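Local atomic coordinates of epimerase domain-containing protein (Bacillus cereus HuA2-4, PDB entry 6ZLK), a protein that interconverts UDP-glucuronic acid and UDP-galacturonic acid by epimerisation at C4 of the sugar, using bound NAD as cofactor. Residues V77-A82 against K120-S125; D208-R213 against S249-I254. One frame throughout, in Å; residues are numbered along the deposited sequence.

Contact 1: residues V77-A82 against K120-S125; sequences VVYHLA and KFIHIS. With NAD (nicotinamide-adenine-dinucleotide), chain E.
Val78 and His80 of 77-82 pair in parallel with Phe121 and His123 of 120-125, two neighbouring strands of the NAD-binding Rossmann fold joined by a right-handed beta-alpha-beta crossover through helix 96-113. The strand axes diverge by only 7°. Four backbone bonds alternate in direction: Val78 N to Lys120 O, Ile122 N to Val78 O (2.7 Å), His80 N to Ile122 O and Ile124 N to His80 O. Between them, the CA-H groups of Val77 and Tyr79 lean on Lys120 O and Ile122 O.

Apolar contacts fall on both faces. On the face of Tyr79 and Ile122, the tyrosine ring lies alongside the isoleucine, whose CD1 comes 3.5 Å from Tyr79 CE1 while CG2 meets CD1 and CE1 of the ring. An Ile122 chi1 of -54° turns CG1 beside its backbone N, and with an extended chi2 carries CD1 to both Tyr79 and Val77 CG1. Tyr79 OH finds its bond at Thr225 O. On the face of Val78 and His80, the Phe121 ring reaches Val78 CB with CD2 and His80 CB with CZ.

The two histidines meet rim to rim, planes at 57°, with His123 ND1 3.3 Å from His80 CD2, near the plane of the His80 ring. His80 ND1 bonds Thr6 OG1 and His80 NE2 Thr106 OG1, fixing the His80 ring's rotation.

Polar contacts to NAD gather at the C-terminal ends, where Ile124 CG2 also packs on the nicotinamide ribose. Water 1 lies within hydrogen-bonding distance of His80 O, Ile124 O and NAD O3D, more acceptors than protons. NAD O3D donates to Leu81 O at 2.9 Å.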
ATOM      1  N   VAL A  77     -18.528  15.578  -8.153  1.00 15.74           N
ATOM      2  CA  VAL A  77     -18.154  14.160  -8.278  1.00 15.16           C
ATOM      3  C   VAL A  77     -16.731  14.124  -8.816  1.00 16.03           C
ATOM      4  O   VAL A  77     -16.408  14.853  -9.791  1.00 16.31           O
ATOM      5  CB  VAL A  77     -19.099  13.383  -9.209  1.00 16.69           C
ATOM      6  CG1 VAL A  77     -18.616  11.976  -9.446  1.00 16.70           C
ATOM      7  CG2 VAL A  77     -20.511  13.396  -8.632  1.00 19.65           C
ATOM      8  N   VAL A  78     -15.914  13.300  -8.218  1.00 13.95           N
ATOM      9  CA  VAL A  78     -14.565  12.975  -8.751  1.00 15.00           C
ATOM     10  C   VAL A  78     -14.538  11.551  -9.231  1.00 15.42           C
ATOM     11  O   VAL A  78     -15.003  10.671  -8.529  1.00 15.60           O
ATOM     12  CB  VAL A  78     -13.449  13.174  -7.719  1.00 17.69           C
ATOM     13  CG1 VAL A  78     -12.105  12.742  -8.329  1.00 17.29           C
ATOM     14  CG2 VAL A  78     -13.438  14.606  -7.207  1.00 15.88           C
ATOM     15  N   TYR A  79     -14.171  11.356 -10.489  1.00 15.12           N
ATOM     16  CA  TYR A  79     -13.748  10.056 -11.021  1.00 13.65           C
ATOM     17  C   TYR A  79     -12.235  10.045 -11.063  1.00 14.14           C
ATOM     18  O   TYR A  79     -11.620  10.787 -11.853  1.00 14.90           O
ATOM     19  CB  TYR A  79     -14.295   9.804 -12.407  1.00 14.03           C
ATOM     20  CG  TYR A  79     -15.707   9.326 -12.462  1.00 12.32           C
ATOM     21  CD1 TYR A  79     -16.043   8.006 -12.169  1.00 13.18           C
ATOM     22  CD2 TYR A  79     -16.711  10.142 -12.939  1.00 14.37           C
ATOM     23  CE1 TYR A  79     -17.349   7.577 -12.304  1.00 13.12           C
ATOM     24  CE2 TYR A  79     -18.008   9.727 -13.095  1.00 15.46           C
ATOM     25  CZ  TYR A  79     -18.338   8.417 -12.785  1.00 13.94           C
ATOM     26  OH  TYR A  79     -19.623   8.001 -12.996  1.00 16.97           O
ATOM     27  N   HIS A  80     -11.629   9.235 -10.211  1.00 13.79           N
ATOM     28  CA  HIS A  80     -10.164   9.238 -10.077  1.00 12.87           C
ATOM     29  C   HIS A  80      -9.583   8.053 -10.847  1.00 14.67           C
ATOM     30  O   HIS A  80      -9.512   6.920 -10.351  1.00 15.68           O
ATOM     31  CB  HIS A  80      -9.764   9.315  -8.606  1.00 13.15           C
ATOM     32  CG  HIS A  80      -8.310   9.197  -8.481  1.00 14.12           C
ATOM     33  ND1 HIS A  80      -7.442   9.833  -9.358  1.00 14.12           N
ATOM     34  CD2 HIS A  80      -7.556   8.611  -7.518  1.00 13.79           C
ATOM     35  CE1 HIS A  80      -6.203   9.553  -8.973  1.00 14.43           C
ATOM     36  NE2 HIS A  80      -6.240   8.818  -7.800  1.00 15.68           N
ATOM     37  N   LEU A  81      -9.201   8.276 -12.099  1.00 15.00           N
ATOM     38  CA  LEU A  81      -8.614   7.240 -12.954  1.00 14.94           C
ATOM     39  C   LEU A  81      -7.109   7.443 -13.152  1.00 16.02           C
ATOM     40  O   LEU A  81      -6.447   6.515 -13.669  1.00 17.23           O
ATOM     41  CB  LEU A  81      -9.293   7.192 -14.316  1.00 15.65           C
ATOM     42  CG  LEU A  81     -10.651   6.484 -14.333  1.00 18.83           C
ATOM     43  CD1 LEU A  81     -11.755   7.284 -13.703  1.00 19.46           C
ATOM     44  CD2 LEU A  81     -11.054   6.116 -15.756  1.00 22.95           C
ATOM     45  N   ALA A  82      -6.570   8.610 -12.827  1.00 14.11           N
ATOM     46  CA  ALA A  82      -5.126   8.860 -13.074  1.00 14.45           C
ATOM     47  C   ALA A  82      -4.296   7.829 -12.326  1.00 16.08           C
ATOM     48  O   ALA A  82      -4.604   7.566 -11.135  1.00 16.01           O
ATOM     49  CB  ALA A  82      -4.714  10.226 -12.658  1.00 14.84           C
ATOM     50  N   LYS A 120     -19.685  12.254  -4.416  1.00 17.56           N
ATOM     51  CA  LYS A 120     -19.030  10.939  -4.541  1.00 17.76           C
ATOM     52  C   LYS A 120     -17.611  11.172  -4.997  1.00 17.94           C
ATOM     53  O   LYS A 120     -17.372  12.093  -5.822  1.00 17.21           O
ATOM     54  CB  LYS A 120     -19.667   9.986  -5.566  1.00 19.00           C
ATOM     55  CG  LYS A 120     -20.995   9.420  -5.139  1.00 23.50           C
ATOM     56  CD  LYS A 120     -21.652   8.548  -6.152  1.00 27.21           C
ATOM     57  CE  LYS A 120     -22.806   7.802  -5.533  1.00 29.49           C
ATOM     58  NZ  LYS A 120     -23.811   7.459  -6.557  1.00 32.41           N
ATOM     59  N   PHE A 121     -16.725  10.371  -4.434  1.00 15.74           N
ATOM     60  CA  PHE A 121     -15.325  10.253  -4.864  1.00 14.95           C
ATOM     61  C   PHE A 121     -15.158   8.849  -5.368  1.00 15.27           C
ATOM     62  O   PHE A 121     -15.110   7.904  -4.562  1.00 14.77           O
ATOM     63  CB  PHE A 121     -14.357  10.568  -3.732  1.00 14.70           C
ATOM     64  CG  PHE A 121     -12.918  10.546  -4.152  1.00 15.32           C
ATOM     65  CD1 PHE A 121     -12.202   9.379  -4.299  1.00 18.13           C
ATOM     66  CD2 PHE A 121     -12.244  11.737  -4.316  1.00 17.10           C
ATOM     67  CE1 PHE A 121     -10.863   9.396  -4.680  1.00 17.07           C
ATOM     68  CE2 PHE A 121     -10.902  11.768  -4.629  1.00 19.13           C
ATOM     69  CZ  PHE A 121     -10.217  10.596  -4.867  1.00 16.01           C
ATOM     70  N   ILE A 122     -15.217   8.679  -6.693  1.00 13.64           N
ATOM     71  CA  ILE A 122     -15.271   7.366  -7.344  1.00 14.39           C
ATOM     72  C   ILE A 122     -13.856   7.003  -7.766  1.00 15.42           C
ATOM     73  O   ILE A 122     -13.358   7.566  -8.733  1.00 14.16           O
ATOM     74  CB  ILE A 122     -16.282   7.310  -8.477  1.00 14.35           C
ATOM     75  CG1 ILE A 122     -17.667   7.763  -8.022  1.00 15.46           C
ATOM     76  CG2 ILE A 122     -16.343   5.917  -9.065  1.00 14.89           C
ATOM     77  CD1 ILE A 122     -18.683   7.931  -9.119  1.00 16.01           C
ATOM     78  N   HIS A 123     -13.252   6.122  -7.008  1.00 14.15           N
ATOM     79  CA  HIS A 123     -11.834   5.714  -7.138  1.00 14.33           C
ATOM     80  C   HIS A 123     -11.740   4.469  -7.976  1.00 14.59           C
ATOM     81  O   HIS A 123     -12.327   3.436  -7.609  1.00 15.26           O
ATOM     82  CB  HIS A 123     -11.226   5.545  -5.746  1.00 15.77           C
ATOM     83  CG  HIS A 123      -9.820   5.095  -5.803  1.00 16.02           C
ATOM     84  ND1 HIS A 123      -8.791   6.000  -5.840  1.00 17.39           N
ATOM     85  CD2 HIS A 123      -9.265   3.862  -5.822  1.00 16.90           C
ATOM     86  CE1 HIS A 123      -7.649   5.325  -5.920  1.00 19.73           C
ATOM     87  NE2 HIS A 123      -7.904   4.004  -5.905  1.00 17.28           N
ATOM     88  N   ILE A 124     -10.999   4.499  -9.064  1.00 14.29           N
ATOM     89  CA  ILE A 124     -10.866   3.344  -9.947  1.00 14.83           C
ATOM     90  C   ILE A 124      -9.638   2.528  -9.553  1.00 15.24           C
ATOM     91  O   ILE A 124      -8.535   3.079  -9.456  1.00 14.49           O
ATOM     92  CB  ILE A 124     -10.841   3.782 -11.412  1.00 17.12           C
ATOM     93  CG1 ILE A 124     -12.278   3.956 -11.940  1.00 18.14           C
ATOM     94  CG2 ILE A 124     -10.096   2.749 -12.210  1.00 19.34           C
ATOM     95  CD1 ILE A 124     -13.165   4.764 -11.121  1.00 19.67           C
ATOM     96  N   SER A 125      -9.882   1.290  -9.186  1.00 15.57           N
ATOM     97  CA  SER A 125      -8.830   0.324  -8.835  1.00 15.60           C
ATOM     98  C   SER A 125      -8.838  -0.844  -9.824  1.00 15.39           C
ATOM     99  O   SER A 125      -9.451  -0.770 -10.926  1.00 15.26           O
ATOM    100  CB  SER A 125      -9.005  -0.075  -7.391  1.00 15.28           C
ATOM    101  OG  SER A 125      -7.915  -0.878  -6.983  1.00 17.25           O
TER
HETATM  102  PA  NAD E 401      -4.005   5.193 -19.112  1.00 12.82           P
HETATM  103  O1A NAD E 401      -2.549   5.139 -18.852  1.00 14.17           O
HETATM  104  O2A NAD E 401      -4.514   5.114 -20.520  1.00 13.16           O
HETATM  105  O5B NAD E 401      -4.721   6.398 -18.398  1.00 12.84           O
HETATM  106  C5B NAD E 401      -4.286   6.973 -17.148  1.00 13.95           C
HETATM  107  C4B NAD E 401      -3.986   8.439 -17.352  1.00 13.39           C
HETATM  108  O4B NAD E 401      -3.556   8.986 -16.086  1.00 13.10           O
HETATM  109  C3B NAD E 401      -2.888   8.735 -18.358  1.00 14.16           C
HETATM  110  O3B NAD E 401      -3.364   9.340 -19.554  1.00 14.08           O
HETATM  111  C2B NAD E 401      -1.872   9.549 -17.549  1.00 14.02           C
HETATM  112  O2B NAD E 401      -1.247  10.611 -18.248  1.00 14.52           O
HETATM  113  C1B NAD E 401      -2.730  10.090 -16.400  1.00 11.64           C
HETATM  114  N9A NAD E 401      -1.987  10.398 -15.190  1.00 12.83           N
HETATM  115  C8A NAD E 401      -1.155   9.570 -14.482  1.00 12.42           C
HETATM  116  N7A NAD E 401      -0.624  10.137 -13.432  1.00 13.06           N
HETATM  117  C5A NAD E 401      -1.081  11.451 -13.508  1.00 13.36           C
HETATM  118  C6A NAD E 401      -0.854  12.591 -12.722  1.00 14.12           C
HETATM  119  N6A NAD E 401       0.002  12.635 -11.677  1.00 13.54           N
HETATM  120  N1A NAD E 401      -1.516  13.727 -13.047  1.00 14.71           N
HETATM  121  C2A NAD E 401      -2.347  13.713 -14.112  1.00 14.77           C
HETATM  122  N3A NAD E 401      -2.599  12.711 -14.967  1.00 13.53           N
HETATM  123  C4A NAD E 401      -1.955  11.609 -14.592  1.00 13.24           C
HETATM  124  O3  NAD E 401      -4.573   3.931 -18.298  1.00 12.65           O
HETATM  125  PN  NAD E 401      -6.054   3.237 -18.369  1.00 13.24           P
HETATM  126  O1N NAD E 401      -5.872   1.926 -18.977  1.00 13.34           O
HETATM  127  O2N NAD E 401      -6.986   4.215 -18.894  1.00 13.03           O
HETATM  128  O5D NAD E 401      -6.343   3.061 -16.828  1.00 15.03           O
HETATM  129  C5D NAD E 401      -7.146   3.990 -16.199  1.00 18.29           C
HETATM  130  C4D NAD E 401      -7.339   3.533 -14.781  1.00 16.83           C
HETATM  131  O4D NAD E 401      -8.002   2.256 -14.759  1.00 17.24           O
HETATM  132  C3D NAD E 401      -6.045   3.372 -13.970  1.00 17.93           C
HETATM  133  O3D NAD E 401      -6.262   3.829 -12.623  1.00 18.39           O
HETATM  134  C2D NAD E 401      -5.824   1.862 -13.926  1.00 18.63           C
HETATM  135  O2D NAD E 401      -5.002   1.477 -12.820  1.00 18.82           O
HETATM  136  C1D NAD E 401      -7.280   1.405 -13.931  1.00 19.55           C
HETATM  137  N1N NAD E 401      -7.483   0.089 -14.514  1.00 19.27           N
HETATM  138  C2N NAD E 401      -7.318  -0.119 -15.852  1.00 22.14           C
HETATM  139  C3N NAD E 401      -7.510  -1.354 -16.364  1.00 22.76           C
HETATM  140  C7N NAD E 401      -7.267  -1.643 -17.805  1.00 23.26           C
HETATM  141  O7N NAD E 401      -7.490  -2.787 -18.162  1.00 19.92           O
HETATM  142  N7N NAD E 401      -6.895  -0.648 -18.622  1.00 20.53           N
HETATM  143  C4N NAD E 401      -7.988  -2.385 -15.535  1.00 28.08           C
HETATM  144  C5N NAD E 401      -8.005  -2.194 -14.157  1.00 24.02           C
HETATM  145  C6N NAD E 401      -7.802  -0.938 -13.675  1.00 23.56           C
HETATM  146  O   HOH W   1      -7.035   5.761 -10.079  1.00 34.23           O

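Contact 2: residues D208-R213 against S249-I254; sequences DGTQTR and SILDII. With UGA (uridine-5'-diphosphate-glucuronic acid), chain F.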
ATOM      1  N   ASP A 208       2.334 -19.875 -21.559  1.00 18.79           N
ATOM      2  CA  ASP A 208       1.796 -20.846 -22.551  1.00 19.00           C
ATOM      3  C   ASP A 208       0.469 -20.332 -23.147  1.00 17.54           C
ATOM      4  O   ASP A 208      -0.052 -20.953 -24.047  1.00 18.03           O
ATOM      5  CB  ASP A 208       1.615 -22.231 -21.958  1.00 21.30           C
ATOM      6  CG  ASP A 208       0.662 -22.296 -20.789  1.00 27.44           C
ATOM      7  OD1 ASP A 208      -0.104 -21.339 -20.582  1.00 22.95           O
ATOM      8  OD2 ASP A 208       0.728 -23.309 -20.053  1.00 31.88           O
ATOM      9  N   GLY A 209       0.010 -19.133 -22.782  1.00 16.78           N
ATOM     10  CA  GLY A 209      -1.227 -18.615 -23.374  1.00 14.88           C
ATOM     11  C   GLY A 209      -2.482 -19.170 -22.753  1.00 15.70           C
ATOM     12  O   GLY A 209      -3.617 -18.769 -23.152  1.00 16.12           O
ATOM     13  N   THR A 210      -2.369 -20.094 -21.789  1.00 17.20           N
ATOM     14  CA  THR A 210      -3.582 -20.692 -21.180  1.00 17.63           C
ATOM     15  C   THR A 210      -4.093 -19.833 -20.010  1.00 15.45           C
ATOM     16  O   THR A 210      -5.181 -20.170 -19.522  1.00 17.19           O
ATOM     17  CB  THR A 210      -3.339 -22.128 -20.689  1.00 19.32           C
ATOM     18  OG1 THR A 210      -2.410 -22.077 -19.612  1.00 19.93           O
ATOM     19  CG2 THR A 210      -2.847 -23.010 -21.823  1.00 19.91           C
ATOM     20  N   GLN A 211      -3.358 -18.800 -19.633  1.00 15.34           N
ATOM     21  CA  GLN A 211      -3.796 -17.820 -18.613  1.00 15.25           C
ATOM     22  C   GLN A 211      -5.135 -17.229 -19.079  1.00 16.55           C
ATOM     23  O   GLN A 211      -5.350 -17.087 -20.277  1.00 15.09           O
ATOM     24  CB  GLN A 211      -2.800 -16.718 -18.310  1.00 16.33           C
ATOM     25  CG  GLN A 211      -2.419 -15.884 -19.520  1.00 17.13           C
ATOM     26  CD  GLN A 211      -1.170 -16.318 -20.242  1.00 18.52           C
ATOM     27  OE1 GLN A 211      -0.944 -17.512 -20.498  1.00 19.37           O
ATOM     28  NE2 GLN A 211      -0.326 -15.335 -20.543  1.00 17.48           N
ATOM     29  N   THR A 212      -6.023 -16.952 -18.133  1.00 16.10           N
ATOM     30  CA  THR A 212      -7.380 -16.449 -18.462  1.00 17.08           C
ATOM     31  C   THR A 212      -7.560 -15.121 -17.756  1.00 16.05           C
ATOM     32  O   THR A 212      -6.951 -14.840 -16.704  1.00 15.81           O
ATOM     33  CB  THR A 212      -8.499 -17.427 -18.092  1.00 19.67           C
ATOM     34  OG1 THR A 212      -8.511 -17.639 -16.679  1.00 20.89           O
ATOM     35  CG2 THR A 212      -8.330 -18.750 -18.784  1.00 19.16           C
ATOM     36  N   ARG A 213      -8.412 -14.328 -18.347  1.00 15.57           N
ATOM     37  CA  ARG A 213      -8.822 -13.067 -17.744  1.00 14.31           C
ATOM     38  C   ARG A 213     -10.327 -12.887 -17.933  1.00 14.84           C
ATOM     39  O   ARG A 213     -10.927 -13.387 -18.910  1.00 16.11           O
ATOM     40  CB  ARG A 213      -8.167 -11.847 -18.414  1.00 14.10           C
ATOM     41  CG  ARG A 213      -6.656 -11.768 -18.292  1.00 14.72           C
ATOM     42  CD  ARG A 213      -6.256 -11.506 -16.853  1.00 14.65           C
ATOM     43  NE  ARG A 213      -4.796 -11.373 -16.658  1.00 16.04           N
ATOM     44  CZ  ARG A 213      -3.979 -12.340 -16.226  1.00 17.14           C
ATOM     45  NH1 ARG A 213      -4.423 -13.568 -16.013  1.00 17.34           N
ATOM     46  NH2 ARG A 213      -2.701 -12.058 -15.950  1.00 20.11           N
ATOM     47  N   SER A 249      -9.042 -17.514 -22.345  1.00 16.78           N
ATOM     48  CA  SER A 249      -7.560 -17.582 -22.339  1.00 17.61           C
ATOM     49  C   SER A 249      -6.999 -16.689 -23.461  1.00 16.12           C
ATOM     50  O   SER A 249      -7.710 -16.380 -24.421  1.00 16.42           O
ATOM     51  CB  SER A 249      -7.075 -18.989 -22.447  1.00 17.30           C
ATOM     52  OG  SER A 249      -7.346 -19.509 -23.748  1.00 16.92           O
ATOM     53  N   ILE A 250      -5.683 -16.474 -23.441  1.00 15.98           N
ATOM     54  CA  ILE A 250      -5.016 -15.770 -24.532  1.00 15.26           C
ATOM     55  C   ILE A 250      -5.063 -16.640 -25.783  1.00 16.29           C
ATOM     56  O   ILE A 250      -5.287 -16.086 -26.898  1.00 16.50           O
ATOM     57  CB  ILE A 250      -3.607 -15.364 -24.112  1.00 16.20           C
ATOM     58  CG1 ILE A 250      -3.701 -14.261 -23.068  1.00 16.14           C
ATOM     59  CG2 ILE A 250      -2.760 -15.011 -25.303  1.00 16.28           C
ATOM     60  CD1 ILE A 250      -4.181 -12.939 -23.630  1.00 16.84           C
ATOM     61  N   LEU A 251      -4.960 -17.951 -25.652  1.00 16.58           N
ATOM     62  CA  LEU A 251      -5.063 -18.826 -26.839  1.00 16.99           C
ATOM     63  C   LEU A 251      -6.472 -18.738 -27.426  1.00 17.89           C
ATOM     64  O   LEU A 251      -6.599 -18.771 -28.682  1.00 17.60           O
ATOM     65  CB  LEU A 251      -4.722 -20.253 -26.447  1.00 18.78           C
ATOM     66  CG  LEU A 251      -3.255 -20.491 -26.108  1.00 19.92           C
ATOM     67  CD1 LEU A 251      -3.091 -21.916 -25.626  1.00 23.34           C
ATOM     68  CD2 LEU A 251      -2.331 -20.176 -27.255  1.00 23.23           C
ATOM     69  N   ASP A 252      -7.495 -18.667 -26.591  1.00 16.81           N
ATOM     70  CA  ASP A 252      -8.903 -18.582 -27.052  1.00 19.00           C
ATOM     71  C   ASP A 252      -9.049 -17.289 -27.857  1.00 19.62           C
ATOM     72  O   ASP A 252      -9.676 -17.336 -28.923  1.00 18.55           O
ATOM     73  CB  ASP A 252      -9.899 -18.516 -25.887  1.00 20.25           C
ATOM     74  CG  ASP A 252     -10.077 -19.750 -25.034  1.00 26.87           C
ATOM     75  OD1 ASP A 252      -9.768 -20.840 -25.577  1.00 28.32           O
ATOM     76  OD2 ASP A 252     -10.492 -19.587 -23.801  1.00 26.36           O
ATOM     77  N   ILE A 253      -8.515 -16.181 -27.345  1.00 16.96           N
ATOM     78  CA  ILE A 253      -8.604 -14.843 -27.974  1.00 17.48           C
ATOM     79  C   ILE A 253      -7.935 -14.920 -29.342  1.00 17.84           C
ATOM     80  O   ILE A 253      -8.500 -14.386 -30.338  1.00 16.91           O
ATOM     81  CB  ILE A 253      -7.977 -13.781 -27.051  1.00 17.79           C
ATOM     82  CG1 ILE A 253      -8.774 -13.593 -25.759  1.00 17.74           C
ATOM     83  CG2 ILE A 253      -7.799 -12.463 -27.788  1.00 20.18           C
ATOM     84  CD1 ILE A 253     -10.146 -13.086 -25.918  1.00 16.14           C
ATOM     85  N   ILE A 254      -6.711 -15.478 -29.386  1.00 17.39           N
ATOM     86  CA  ILE A 254      -5.972 -15.567 -30.659  1.00 18.46           C
ATOM     87  C   ILE A 254      -6.858 -16.322 -31.657  1.00 17.42           C
ATOM     88  O   ILE A 254      -6.924 -15.850 -32.803  1.00 18.80           O
ATOM     89  CB  ILE A 254      -4.596 -16.199 -30.464  1.00 18.68           C
ATOM     90  CG1 ILE A 254      -3.694 -15.262 -29.671  1.00 18.69           C
ATOM     91  CG2 ILE A 254      -4.000 -16.554 -31.817  1.00 18.37           C
ATOM     92  CD1 ILE A 254      -2.389 -15.870 -29.237  1.00 19.89           C
TER
HETATM   93  C1' UGA F 402      -4.731  -5.039 -17.406  0.50 24.27           C
HETATM   94  C2' UGA F 402      -4.224  -3.605 -17.396  0.50 25.37           C
HETATM   95  O2' UGA F 402      -2.991  -3.580 -18.105  0.50 21.95           O
HETATM   96  C3' UGA F 402      -4.005  -3.073 -15.999  0.50 26.33           C
HETATM   97  O3' UGA F 402      -3.783  -1.665 -16.110  0.50 27.71           O
HETATM   98  C4' UGA F 402      -5.189  -3.351 -15.087  0.50 27.13           C
HETATM   99  O4' UGA F 402      -4.834  -2.980 -13.749  0.50 24.53           O
HETATM  100  C5' UGA F 402      -5.560  -4.841 -15.146  0.50 29.18           C
HETATM  101  O5' UGA F 402      -5.809  -5.215 -16.505  0.50 28.01           O
HETATM  102  C6' UGA F 402      -6.782  -5.281 -14.322  0.50 31.95           C
HETATM  103  O'P UGA F 402      -6.992  -4.794 -13.234  0.50 38.73           O
HETATM  104  O'Q UGA F 402      -7.492  -6.154 -14.741  0.50 31.29           O
HETATM  105  PB  UGA F 402      -3.601  -7.399 -17.629  0.50 15.86           P
HETATM  106  O1B UGA F 402      -4.700  -8.244 -17.143  0.50 16.91           O
HETATM  107  O2B UGA F 402      -2.178  -7.782 -17.422  0.50 17.81           O
HETATM  108  O3B UGA F 402      -3.627  -5.875 -17.129  0.50 21.80           O
HETATM  109  O3A UGA F 402      -3.893  -7.148 -19.178  0.50 13.46           O
HETATM  110  PA  UGA F 402      -3.140  -7.389 -20.564  0.50 13.96           P
HETATM  111  O1A UGA F 402      -1.957  -6.524 -20.593  0.50 14.62           O
HETATM  112  O2A UGA F 402      -4.165  -7.284 -21.616  0.50 15.35           O
HETATM  113  O5D UGA F 402      -2.645  -8.917 -20.426  0.50 12.71           O
HETATM  114  C5D UGA F 402      -3.532 -10.015 -20.339  0.50 12.96           C
HETATM  115  C4D UGA F 402      -2.732 -11.272 -20.501  0.50 13.30           C
HETATM  116  O4D UGA F 402      -2.035 -11.267 -21.771  0.50 12.12           O
HETATM  117  C3D UGA F 402      -1.657 -11.493 -19.432  0.50 13.04           C
HETATM  118  O3D UGA F 402      -1.881 -12.826 -18.967  0.50 14.41           O
HETATM  119  C2D UGA F 402      -0.326 -11.340 -20.174  0.50 13.15           C
HETATM  120  O2D UGA F 402       0.581 -12.362 -19.795  0.50 15.42           O
HETATM  121  C1D UGA F 402      -0.693 -11.675 -21.614  0.50 12.66           C
HETATM  122  N1  UGA F 402       0.114 -10.985 -22.631  0.50 11.61           N
HETATM  123  C6  UGA F 402       0.234  -9.623 -22.650  0.50 12.28           C
HETATM  124  C2  UGA F 402       0.621 -11.782 -23.649  0.50 12.09           C
HETATM  125  O2  UGA F 402       0.545 -13.005 -23.655  0.50 11.65           O
HETATM  126  N3  UGA F 402       1.227 -11.092 -24.649  0.50 12.66           N
HETATM  127  C4  UGA F 402       1.389  -9.730 -24.738  0.50 13.60           C
HETATM  128  O4  UGA F 402       2.003  -9.281 -25.702  0.50 13.91           O
HETATM  129  C5  UGA F 402       0.858  -8.971 -23.636  0.50 12.70           C
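Ser249 CB lies 3.4 Å from Gln211 O and nearly as close to Gly209 O, while the Ser249 CA-H points at Gln211 O. Thr212 CG2 packs on Ser249 CA, where the two residues form an antiparallel non-hydrogen-bonded pair with CA atoms 4.0 Å apart.

Helix 250-261 begins right after this pair, and the first turn is closed by a capping box: Asp252 N donates to Ser249 OG at 3.0 Å, and Ser249 N returns a nearly straight bond (178°) to Asp252 OD2, from above the carboxylate plane. Two further N-H groups of that turn are taken by the opposing loop. Leu251 N binds Gly209 O (3.0 Å), and Ile250 N binds Gln211 O almost in line with the carbonyl, though bent at the hydrogen.

Gly209 has a left-handed backbone (phi 80°), which glycine adopts readily, and its lack of a side chain lets Leu251 CG close in to 3.4 Å from Gly209 O. Beside it, Asp208 forms an Asx turn, its OD1 accepting from both Thr210 N and Thr210 OG1.

Ile250 turns its CD1 to UGA O4D at 3.3 Å. Gln211 CG meets Ile250 CG1, and a bend at chi2 (-94°) directs NE2 to Phe206 O and UGA O2D, with a weak bond to UGA O3D. Arg213 NE donates to UGA O1B in the guanidinium plane, while UGA O3D lies over one face of that group.

How the contacts relate
Contact 1 and contact 2 lie on opposite sides of the chain's centre, their own centres about 30 Å apart and their nearest atoms about 13 Å apart, yet both reach the same mixed sheet. The bound ligands span the gap: contact 1 supports NAD, and contact 2 holds the ribose and one phosphate of UGA. The Ile124 side chain is about 8 Å from UGA and that of Ile250 about 12 Å from NAD. Tyr149 OH is hydrogen-bonded to both ligands, bridging the two sites. The sugar is placed next to the nicotinamide, UGA C4' lying 3.0 Å from NAD C4N, consistent with hydride transfer at C4.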